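Local coordinates for protein osa (Shigella flexneri, PDB 4O7K), which acts as a plasmid fertility inhibition factor that suppresses the oncogenicity of Agrobacterium tumefaciens and belongs to the ParB/Srx superfamily, at residues A[12-17]-A[75-80]; A[55-60]-A[108-113]; A[130-135]-A[168-173]. The protein carries 1 engineered substitution. One frame throughout, in Å; residues are numbered along the deposited sequence. Where two conformers were deposited one is given.

The three contacts grade from buried to exposed. Contact 2 is buried and mostly apolar, with one water joining backbone groups. Contact 1, between two helices, is partly buried and pairs a buried carboxylate and phenol with an apolar-to-arginine contact nearer solvent. Contact 3 lies at the surface and rests on one aromatic stack. Contacts 2 and 3 both involve the five-stranded mixed sheet, through strands 55-58 and 131-136, but lie on opposite sides of the chain's centre, their own centres about 25 Å apart. Contacts 1 and 3 touch: Ala79 O of helix 73-81 lies 3.3 Å from Val134 N, probably a hydrogen bond.

Contact 1. Residues A[12-17]-A[75-80]; sequences WLEIRR and AFYRAW
Tyr77 and Glu14 meet at about a right angle where helix 73-81 packs against helix 4-24. The phenol presents its edge: Tyr77 OH donates a 2.8 Å hydrogen bond to Glu14 OE2, and Tyr77 CE2 lies 3.3 Å from the same oxygen, which stays near the ring plane. The carboxylate is turned 77° from the ring, and the hydroxyl meets OE2 on its anti side, somewhat out of the carboxylate plane. Glu14 CG, anti to the backbone N (chi1 -176°), lies 3.6 Å from Tyr77 OH, and the bend at chi2 (74°) then turns the carboxylate so that OE2 meets the hydroxyl. Glutamate and tyrosine suit these places because both are long enough to bring a polar end across the gap between helices, while their carbons stay among apolar neighbours.

The second pair also crosses nearly perpendicularly. Ile15 CG2 touches Arg78 NE at 3.9 Å, coming obliquely to the guanidinium. In the conformer described, Arg78 runs extended from CG to NE, which carries NE across to the CG2 methyl of Ile15, while NE makes a salt bridge to Asp19, one turn further along helix 4-24. The backbones are close here, the CA atoms of Ile15 and Arg78 being 5.8 Å apart. Leu18 completes the packing against Tyr77 and Arg78, and Leu81 does so against Glu14 and Ile15.

Tyr77 OH is gripped twice, giving its proton to Glu14 and also hydrogen-bonding to Lys94 N, so the loop carrying Lys94 is tied to the pair of helices. Glu14 OE1 lies over a face of the Arg17 guanidinium, in the one of its two conformers described here, 3.5 Å from NH1 with no N-H aimed at it; this charge attraction would probably favour the ionised form of the buried glutamate in that conformer.

Contact 2. Residues A[55-60]-A[108-113]; sequences AFMTAS and AHFAVG
Between Phe110 and Phe56 a single water joins the end of helix 103-112 to strand 55-58. It donates a hydrogen to Phe110 O at 2.8 Å and accepts one from Phe56 N at 2.9 Å. The carbonyl belongs to the last turn of the helix and the amide to the strand, so the water links two backbones that do not bond to each other directly.

The apolar part gathers round the Phe110 ring. Ala55 and Met57, two residues apart on the strand, both reach it, whereas Phe56 between them serves another partner. Ala55 CB rests 3.9 Å from Phe110 CD1, obliquely to the ring; its small methyl suits a spot where ring and strand come close. Met57 works from further along. Its sulfur stands at the edge of the ring, 5.5 Å from the centroid and 84° off the normal, a Met-aromatic contact, and the bend at its last torsion (chi3 84°) brings CE within 4.0 Å of Phe110 CZ. A flexible thioether can fit itself to a flat edge in this way. Trp145 of helix 140-148 stacks on Phe110, and Leu146 of that helix touches both Met57 and Phe110.

Phe56 instead approaches the chain just beyond the helix, its CD1 3.8 Å from Gly113 C. Gly113 leaves the helix with positive phi (106°), and at its backbone angles a CB would be jammed against the carbonyl oxygen of Val112. Glycine therefore allows this exit from the helix; the Phe56 ring meets its backbone obliquely.

Dispersion and a sulfur-aromatic contact thus hold the helix end against the sheet, and the bridging water gives two backbone groups in this buried contact the polar partner that the surrounding carbons cannot supply.

Contact 3. Residues A[130-135]-A[168-173]; sequences GHFAVC and AEHVGV. With IPA (isopropyl alcohol), chain F.
Aromatic stacking carries this contact. The rings of Phe132, on strand 131-136, and His170, near the end of helix 161-171, lie face to face with centroids 3.7 Å apart and planes only 9° from parallel. The imidazole sits well over the phenyl ring, its CG above the centre, and the closest pair is Phe132 CE1 and His170 CD2 at 3.4 Å. Phe132 reaches out because its ring carbon CG is anti to the backbone N (chi1 -178°), which sends the ring off the strand toward the helix.

CH-pi contacts extend the stack. His170 CB lies over the Phe132 ring, 3.8 Å from its centroid, and Phe132 CB over the imidazole at 4.2 Å from that centroid, so each ring covers the root of the other.

A polar group meets the imidazole at its edge. His170 ND1 faces O2 of an isopropyl alcohol molecule, probably from the crystallisation liquor, but their 2.4 Å separation is too short to be trusted in detail.

Apolar packing continues inward from the rings: Val134 and Val171 both rest on Ala79 of helix 73-81, and Pro125 of the adjoining strand touches Phe132.

Two flat residues suit this surface meeting of strand and helix: their faces shield each other from water, while the histidine edge can still engage a polar partner.

Contact 1. Residues A[12-17]-A[75-80]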
loop_
_atom_site.group_PDB
_atom_site.type_symbol
_atom_site.label_atom_id
_atom_site.label_comp_id
_atom_site.label_asym_id
_atom_site.label_seq_id
_atom_site.Cartn_x
_atom_site.Cartn_y
_atom_site.Cartn_z
ATOM N N TRP A 12 11.188 3.344 -16.279
ATOM C CA TRP A 12 11.968 2.153 -16.558
ATOM C C TRP A 12 13.132 2.019 -15.573
ATOM O O TRP A 12 13.354 0.953 -14.992
ATOM C CB TRP A 12 12.490 2.198 -17.998
ATOM C CG TRP A 12 13.180 0.941 -18.418
ATOM C CD1 TRP A 12 12.622 -0.114 -19.075
ATOM C CD2 TRP A 12 14.556 0.609 -18.215
ATOM N NE1 TRP A 12 13.565 -1.084 -19.292
ATOM C CE2 TRP A 12 14.759 -0.668 -18.763
ATOM C CE3 TRP A 12 15.637 1.262 -17.603
ATOM C CZ2 TRP A 12 15.999 -1.300 -18.737
ATOM C CZ3 TRP A 12 16.861 0.634 -17.577
ATOM C CH2 TRP A 12 17.036 -0.634 -18.143
ATOM N N LEU A 13 13.869 3.108 -15.390
ATOM C CA LEU A 13 15.044 3.099 -14.535
ATOM C C LEU A 13 14.656 2.866 -13.073
ATOM O O LEU A 13 15.330 2.128 -12.356
ATOM C CB LEU A 13 15.813 4.407 -14.687
ATOM C CG LEU A 13 16.633 4.538 -15.972
ATOM C CD1 LEU A 13 17.014 5.989 -16.183
ATOM C CD2 LEU A 13 17.862 3.645 -15.943
ATOM N N GLU A 14 13.551 3.471 -12.651
ATOM C CA GLU A 14 13.056 3.285 -11.288
ATOM C C GLU A 14 12.628 1.843 -11.037
ATOM O O GLU A 14 12.938 1.275 -9.997
ATOM C CB GLU A 14 11.896 4.234 -10.992
ATOM C CG GLU A 14 11.381 4.159 -9.534
ATOM C CD GLU A 14 12.314 4.819 -8.508
ATOM O OE1 GLU A 14 13.530 4.952 -8.777
ATOM O OE2 GLU A 14 11.818 5.207 -7.423
ATOM N N ILE A 15 11.923 1.248 -11.992
ATOM C CA ILE A 15 11.571 -0.163 -11.889
ATOM C C ILE A 15 12.827 -1.026 -11.790
ATOM O O ILE A 15 12.902 -1.943 -10.973
ATOM C CB ILE A 15 10.704 -0.604 -13.091
ATOM C CG1 ILE A 15 9.320 0.042 -12.976
ATOM C CG2 ILE A 15 10.606 -2.125 -13.171
ATOM C CD1 ILE A 15 8.494 -0.034 -14.258
ATOM N N ARG A 16 13.837 -0.713 -12.591
ATOM C CA ARG A 16 15.078 -1.482 -12.520
ATOM C C ARG A 16 15.762 -1.309 -11.146
ATOM O O ARG A 16 16.354 -2.257 -10.623
ATOM C CB ARG A 16 16.017 -1.078 -13.662
ATOM C CG ARG A 16 17.313 -1.872 -13.742
ATOM C CD ARG A 16 18.437 -0.994 -14.269
ATOM N NE ARG A 16 19.686 -1.729 -14.466
ATOM C CZ ARG A 16 20.849 -1.391 -13.914
ATOM N NH1 ARG A 16 20.924 -0.341 -13.103
ATOM N NH2 ARG A 16 21.935 -2.118 -14.154
ATOM N N ARG A 17 15.669 -0.107 -10.575
ATOM C CA ARG A 17 16.217 0.176 -9.242
ATOM C C ARG A 17 15.517 -0.683 -8.200
ATOM O O ARG A 17 16.156 -1.293 -7.334
ATOM C CB ARG A 17 16.057 1.661 -8.886
ATOM C CG ARG A 17 16.735 2.088 -7.584
ATOM C CD ARG A 17 16.266 3.473 -7.098
ATOM N NE ARG A 17 15.218 3.388 -6.073
ATOM C CZ ARG A 17 14.672 4.437 -5.460
ATOM N NH1 ARG A 17 15.070 5.668 -5.761
ATOM N NH2 ARG A 17 13.731 4.258 -4.543
ATOM N N ALA A 75 7.627 -3.660 -3.526
ATOM C CA ALA A 75 6.995 -4.486 -4.556
ATOM C C ALA A 75 5.697 -3.845 -5.036
ATOM O O ALA A 75 5.363 -3.898 -6.227
ATOM C CB ALA A 75 6.734 -5.875 -4.036
ATOM N N PHE A 76 4.963 -3.261 -4.098
ATOM C CA PHE A 76 3.700 -2.595 -4.397
ATOM C C PHE A 76 3.959 -1.401 -5.308
ATOM O O PHE A 76 3.264 -1.210 -6.310
ATOM C CB PHE A 76 3.020 -2.164 -3.092
ATOM C CG PHE A 76 1.701 -1.476 -3.281
ATOM C CD1 PHE A 76 0.521 -2.207 -3.316
ATOM C CD2 PHE A 76 1.634 -0.096 -3.387
ATOM C CE1 PHE A 76 -0.699 -1.569 -3.459
ATOM C CE2 PHE A 76 0.417 0.545 -3.525
ATOM C CZ PHE A 76 -0.749 -0.196 -3.569
ATOM N N TYR A 77 4.974 -0.618 -4.935
ATOM C CA TYR A 77 5.438 0.526 -5.706
ATOM C C TYR A 77 5.769 0.101 -7.135
ATOM O O TYR A 77 5.310 0.723 -8.090
ATOM C CB TYR A 77 6.658 1.142 -5.012
ATOM C CG TYR A 77 7.276 2.378 -5.642
ATOM C CD1 TYR A 77 6.553 3.215 -6.494
ATOM C CD2 TYR A 77 8.595 2.713 -5.354
ATOM C CE1 TYR A 77 7.147 4.349 -7.045
ATOM C CE2 TYR A 77 9.188 3.823 -5.893
ATOM C CZ TYR A 77 8.472 4.638 -6.736
ATOM O OH TYR A 77 9.096 5.741 -7.255
ATOM N N ARG A 78 6.559 -0.961 -7.272
ATOM C CA ARG A 78 6.937 -1.480 -8.590
ATOM C C ARG A 78 5.735 -1.900 -9.430
ATOM O O ARG A 78 5.660 -1.597 -10.625
ATOM C CB ARG A 78 7.888 -2.666 -8.441
ATOM C CG ARG A 78 8.260 -3.321 -9.759
ATOM C CD ARG A 78 9.218 -4.484 -9.562
ATOM N NE ARG A 78 9.605 -5.075 -10.844
ATOM C CZ ARG A 78 8.915 -6.028 -11.466
ATOM N NH1 ARG A 78 7.801 -6.507 -10.929
ATOM N NH2 ARG A 78 9.338 -6.503 -12.627
ATOM N N ALA A 79 4.798 -2.608 -8.810
ATOM C CA ALA A 79 3.603 -3.065 -9.517
ATOM C C ALA A 79 2.738 -1.882 -9.957
ATOM O O ALA A 79 2.110 -1.904 -11.028
ATOM C CB ALA A 79 2.803 -4.016 -8.637
ATOM N N TRP A 80 2.726 -0.837 -9.138
ATOM C CA TRP A 80 1.982 0.382 -9.454
ATOM C C TRP A 80 2.622 1.102 -10.644
ATOM O O TRP A 80 1.928 1.551 -11.553
ATOM C CB TRP A 80 1.923 1.298 -8.224
ATOM C CG TRP A 80 1.021 2.485 -8.342
ATOM C CD1 TRP A 80 0.262 2.857 -9.434
ATOM C CD2 TRP A 80 0.802 3.481 -7.341
ATOM N NE1 TRP A 80 -0.424 4.020 -9.151
ATOM C CE2 TRP A 80 -0.107 4.429 -7.876
ATOM C CE3 TRP A 80 1.282 3.672 -6.030
ATOM C CZ2 TRP A 80 -0.550 5.533 -7.154
ATOM C CZ3 TRP A 80 0.840 4.767 -5.311
ATOM C CH2 TRP A 80 -0.070 5.688 -5.875
#

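Contact 2. Residues A[55-60]-A[108-113]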
loop_
_atom_site.group_PDB
_atom_site.type_symbol
_atom_site.label_atom_id
_atom_site.label_comp_id
_atom_site.label_asym_id
_atom_site.label_seq_id
_atom_site.Cartn_x
_atom_site.Cartn_y
_atom_site.Cartn_z
ATOM N N ALA A 55 2.474 5.936 12.299
ATOM C CA ALA A 55 1.204 6.115 11.608
ATOM C C ALA A 55 0.233 5.037 12.077
ATOM O O ALA A 55 0.654 3.983 12.571
ATOM C CB ALA A 55 1.392 6.059 10.089
ATOM N N PHE A 56 -1.061 5.315 11.945
ATOM C CA PHE A 56 -2.095 4.345 12.279
ATOM C C PHE A 56 -3.107 4.234 11.144
ATOM O O PHE A 56 -3.504 5.241 10.555
ATOM C CB PHE A 56 -2.802 4.729 13.579
ATOM C CG PHE A 56 -1.920 4.630 14.787
ATOM C CD1 PHE A 56 -1.067 5.670 15.122
ATOM C CD2 PHE A 56 -1.926 3.490 15.576
ATOM C CE1 PHE A 56 -0.232 5.574 16.234
ATOM C CE2 PHE A 56 -1.094 3.391 16.702
ATOM C CZ PHE A 56 -0.250 4.434 17.025
ATOM N N MET A 57 -3.515 3.004 10.836
ATOM C CA MET A 57 -4.515 2.768 9.813
ATOM C C MET A 57 -5.561 1.796 10.325
ATOM O O MET A 57 -5.325 1.087 11.306
ATOM C CB MET A 57 -3.867 2.244 8.523
ATOM C CG MET A 57 -2.820 3.190 7.946
ATOM S SD MET A 57 -2.294 2.699 6.292
ATOM C CE MET A 57 -3.607 3.455 5.341
ATOM N N THR A 58 -6.712 1.765 9.656
ATOM C CA THR A 58 -7.825 0.944 10.102
ATOM C C THR A 58 -8.575 0.307 8.936
ATOM O O THR A 58 -8.597 0.846 7.834
ATOM C CB THR A 58 -8.830 1.762 10.939
ATOM O OG1 THR A 58 -9.900 0.907 11.357
ATOM C CG2 THR A 58 -9.402 2.919 10.117
ATOM N N ALA A 59 -9.194 -0.840 9.189
ATOM C CA ALA A 59 -10.027 -1.496 8.184
ATOM C C ALA A 59 -11.512 -1.231 8.435
ATOM O O ALA A 59 -12.369 -2.008 8.010
ATOM C CB ALA A 59 -9.755 -2.998 8.171
ATOM N N SER A 60 -11.815 -0.133 9.125
ATOM C CA SER A 60 -13.184 0.144 9.545
ATOM C C SER A 60 -14.123 0.321 8.359
ATOM O O SER A 60 -15.318 0.057 8.464
ATOM C CB SER A 60 -13.228 1.386 10.439
ATOM O OG SER A 60 -12.918 2.553 9.707
ATOM N N ALA A 108 -1.908 15.445 6.627
ATOM C CA ALA A 108 -2.644 15.981 7.772
ATOM C C ALA A 108 -3.418 14.889 8.494
ATOM O O ALA A 108 -3.391 14.812 9.716
ATOM C CB ALA A 108 -3.590 17.084 7.327
ATOM N N HIS A 109 -4.114 14.038 7.744
ATOM C CA HIS A 109 -4.872 12.954 8.368
ATOM C C HIS A 109 -3.919 11.986 9.049
ATOM O O HIS A 109 -4.174 11.536 10.164
ATOM C CB HIS A 109 -5.746 12.207 7.351
ATOM C CG HIS A 109 -6.771 11.313 7.985
ATOM N ND1 HIS A 109 -7.637 10.531 7.251
ATOM C CD2 HIS A 109 -7.072 11.088 9.288
ATOM C CE1 HIS A 109 -8.428 9.862 8.072
ATOM N NE2 HIS A 109 -8.104 10.182 9.313
ATOM N N PHE A 110 -2.805 11.681 8.387
ATOM C CA PHE A 110 -1.814 10.769 8.973
ATOM C C PHE A 110 -1.172 11.361 10.229
ATOM O O PHE A 110 -0.617 10.637 11.063
ATOM C CB PHE A 110 -0.714 10.416 7.962
ATOM C CG PHE A 110 -1.016 9.194 7.127
ATOM C CD1 PHE A 110 -0.976 7.922 7.686
ATOM C CD2 PHE A 110 -1.325 9.315 5.774
ATOM C CE1 PHE A 110 -1.247 6.788 6.914
ATOM C CE2 PHE A 110 -1.604 8.186 4.999
ATOM C CZ PHE A 110 -1.562 6.927 5.565
ATOM N N ALA A 111 -1.246 12.680 10.357
ATOM C CA ALA A 111 -0.599 13.362 11.473
ATOM C C ALA A 111 -1.357 13.148 12.780
ATOM O O ALA A 111 -0.765 13.205 13.866
ATOM C CB ALA A 111 -0.460 14.856 11.171
ATOM N N VAL A 112 -2.658 12.881 12.685
ATOM C CA VAL A 112 -3.493 12.794 13.883
ATOM C C VAL A 112 -3.149 11.611 14.784
ATOM O O VAL A 112 -2.954 11.785 15.994
ATOM C CB VAL A 112 -4.981 12.718 13.523
ATOM C CG1 VAL A 112 -5.807 12.461 14.772
ATOM C CG2 VAL A 112 -5.409 14.007 12.854
ATOM N N GLY A 113 -3.083 10.412 14.213
ATOM C CA GLY A 113 -2.679 9.250 14.986
ATOM C C GLY A 113 -3.805 8.299 15.337
ATOM O O GLY A 113 -4.798 8.205 14.608
HETATM O O HOH W 1 -1.710 8.118 11.562
#

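Contact 3. Residues A[130-135]-A[168-173]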
loop_
_atom_site.group_PDB
_atom_site.type_symbol
_atom_site.label_atom_id
_atom_site.label_comp_id
_atom_site.label_asym_id
_atom_site.label_seq_id
_atom_site.Cartn_x
_atom_site.Cartn_y
_atom_site.Cartn_z
ATOM N N GLY A 130 0.223 -6.879 -21.328
ATOM C CA GLY A 130 0.749 -8.208 -21.110
ATOM C C GLY A 130 1.540 -8.416 -19.831
ATOM O O GLY A 130 2.198 -9.444 -19.698
ATOM N N HIS A 131 1.498 -7.470 -18.890
ATOM C CA HIS A 131 2.158 -7.704 -17.599
ATOM C C HIS A 131 1.290 -7.378 -16.384
ATOM O O HIS A 131 0.286 -6.669 -16.469
ATOM C CB HIS A 131 3.487 -6.929 -17.500
ATOM C CG HIS A 131 3.362 -5.445 -17.674
ATOM N ND1 HIS A 131 3.744 -4.798 -18.828
ATOM C CD2 HIS A 131 2.927 -4.476 -16.828
ATOM C CE1 HIS A 131 3.540 -3.497 -18.695
ATOM N NE2 HIS A 131 3.039 -3.277 -17.495
ATOM N N PHE A 132 1.687 -7.929 -15.246
ATOM C CA PHE A 132 0.973 -7.713 -14.000
ATOM C C PHE A 132 1.110 -6.263 -13.538
ATOM O O PHE A 132 2.176 -5.664 -13.668
ATOM C CB PHE A 132 1.492 -8.657 -12.913
ATOM C CG PHE A 132 0.770 -8.515 -11.621
ATOM C CD1 PHE A 132 -0.403 -9.216 -11.396
ATOM C CD2 PHE A 132 1.232 -7.644 -10.640
ATOM C CE1 PHE A 132 -1.094 -9.070 -10.210
ATOM C CE2 PHE A 132 0.545 -7.493 -9.457
ATOM C CZ PHE A 132 -0.622 -8.211 -9.239
ATOM N N ALA A 133 0.033 -5.709 -12.988
ATOM C CA ALA A 133 0.096 -4.394 -12.371
ATOM C C ALA A 133 -0.950 -4.266 -11.272
ATOM O O ALA A 133 -1.816 -5.122 -11.123
ATOM C CB ALA A 133 -0.101 -3.287 -13.428
ATOM N N VAL A 134 -0.852 -3.197 -10.489
ATOM C CA VAL A 134 -1.897 -2.907 -9.517
ATOM C C VAL A 134 -2.558 -1.578 -9.844
ATOM O O VAL A 134 -1.912 -0.627 -10.288
ATOM C CB VAL A 134 -1.368 -2.885 -8.062
ATOM C CG1 VAL A 134 -0.804 -4.239 -7.686
ATOM C CG2 VAL A 134 -0.324 -1.813 -7.879
ATOM N N CYS A 135 -3.873 -1.536 -9.661
ATOM C CA CYS A 135 -4.640 -0.318 -9.883
ATOM C C CYS A 135 -5.543 -0.101 -8.667
ATOM O O CYS A 135 -5.560 -0.920 -7.735
ATOM C CB CYS A 135 -5.462 -0.394 -11.192
ATOM S SG CYS A 135 -6.659 -1.758 -11.230
ATOM N N ALA A 168 -1.182 -10.965 -3.169
ATOM C CA ALA A 168 -0.207 -11.568 -2.264
ATOM C C ALA A 168 0.919 -12.254 -3.048
ATOM O O ALA A 168 2.091 -12.088 -2.722
ATOM C CB ALA A 168 -0.894 -12.557 -1.325
ATOM N N GLU A 169 0.559 -12.981 -4.109
ATOM C CA GLU A 169 1.556 -13.622 -4.968
ATOM C C GLU A 169 2.624 -12.653 -5.470
ATOM O O GLU A 169 3.820 -12.918 -5.350
ATOM C CB GLU A 169 0.887 -14.274 -6.185
ATOM C CG GLU A 169 1.893 -14.847 -7.175
ATOM C CD GLU A 169 1.243 -15.389 -8.439
ATOM O OE1 GLU A 169 -0.000 -15.473 -8.489
ATOM O OE2 GLU A 169 1.977 -15.721 -9.390
ATOM N N HIS A 170 2.194 -11.531 -6.039
ATOM C CA HIS A 170 3.130 -10.616 -6.683
ATOM C C HIS A 170 3.760 -9.588 -5.740
ATOM O O HIS A 170 4.912 -9.221 -5.929
ATOM C CB HIS A 170 2.429 -9.898 -7.843
ATOM C CG HIS A 170 2.069 -10.807 -8.976
ATOM N ND1 HIS A 170 2.920 -11.050 -10.032
ATOM C CD2 HIS A 170 0.964 -11.559 -9.203
ATOM C CE1 HIS A 170 2.348 -11.900 -10.871
ATOM N NE2 HIS A 170 1.164 -12.230 -10.386
ATOM N N VAL A 171 3.025 -9.114 -4.733
ATOM C CA VAL A 171 3.552 -8.043 -3.878
ATOM C C VAL A 171 3.346 -8.258 -2.375
ATOM O O VAL A 171 3.648 -7.371 -1.578
ATOM C CB VAL A 171 2.943 -6.660 -4.266
ATOM C CG1 VAL A 171 3.122 -6.387 -5.778
ATOM C CG2 VAL A 171 1.459 -6.581 -3.905
ATOM N N GLY A 172 2.871 -9.436 -1.973
ATOM C CA GLY A 172 2.574 -9.680 -0.569
ATOM C C GLY A 172 3.725 -10.252 0.249
ATOM O O GLY A 172 4.660 -10.839 -0.294
ATOM N N VAL A 173 3.665 -10.058 1.562
ATOM C CA VAL A 173 4.658 -10.656 2.455
ATOM C C VAL A 173 4.038 -11.828 3.209
ATOM O O VAL A 173 4.720 -12.514 3.953
ATOM C CB VAL A 173 5.240 -9.633 3.468
ATOM C CG1 VAL A 173 5.994 -8.515 2.748
ATOM C CG2 VAL A 173 4.155 -9.062 4.375
HETATM C C1 IPA F . 6.046 -9.024 -12.437
HETATM C C2 IPA F . 5.942 -10.116 -11.380
HETATM C C3 IPA F . 7.247 -10.227 -10.596
HETATM O O2 IPA F . 4.901 -9.798 -10.482
#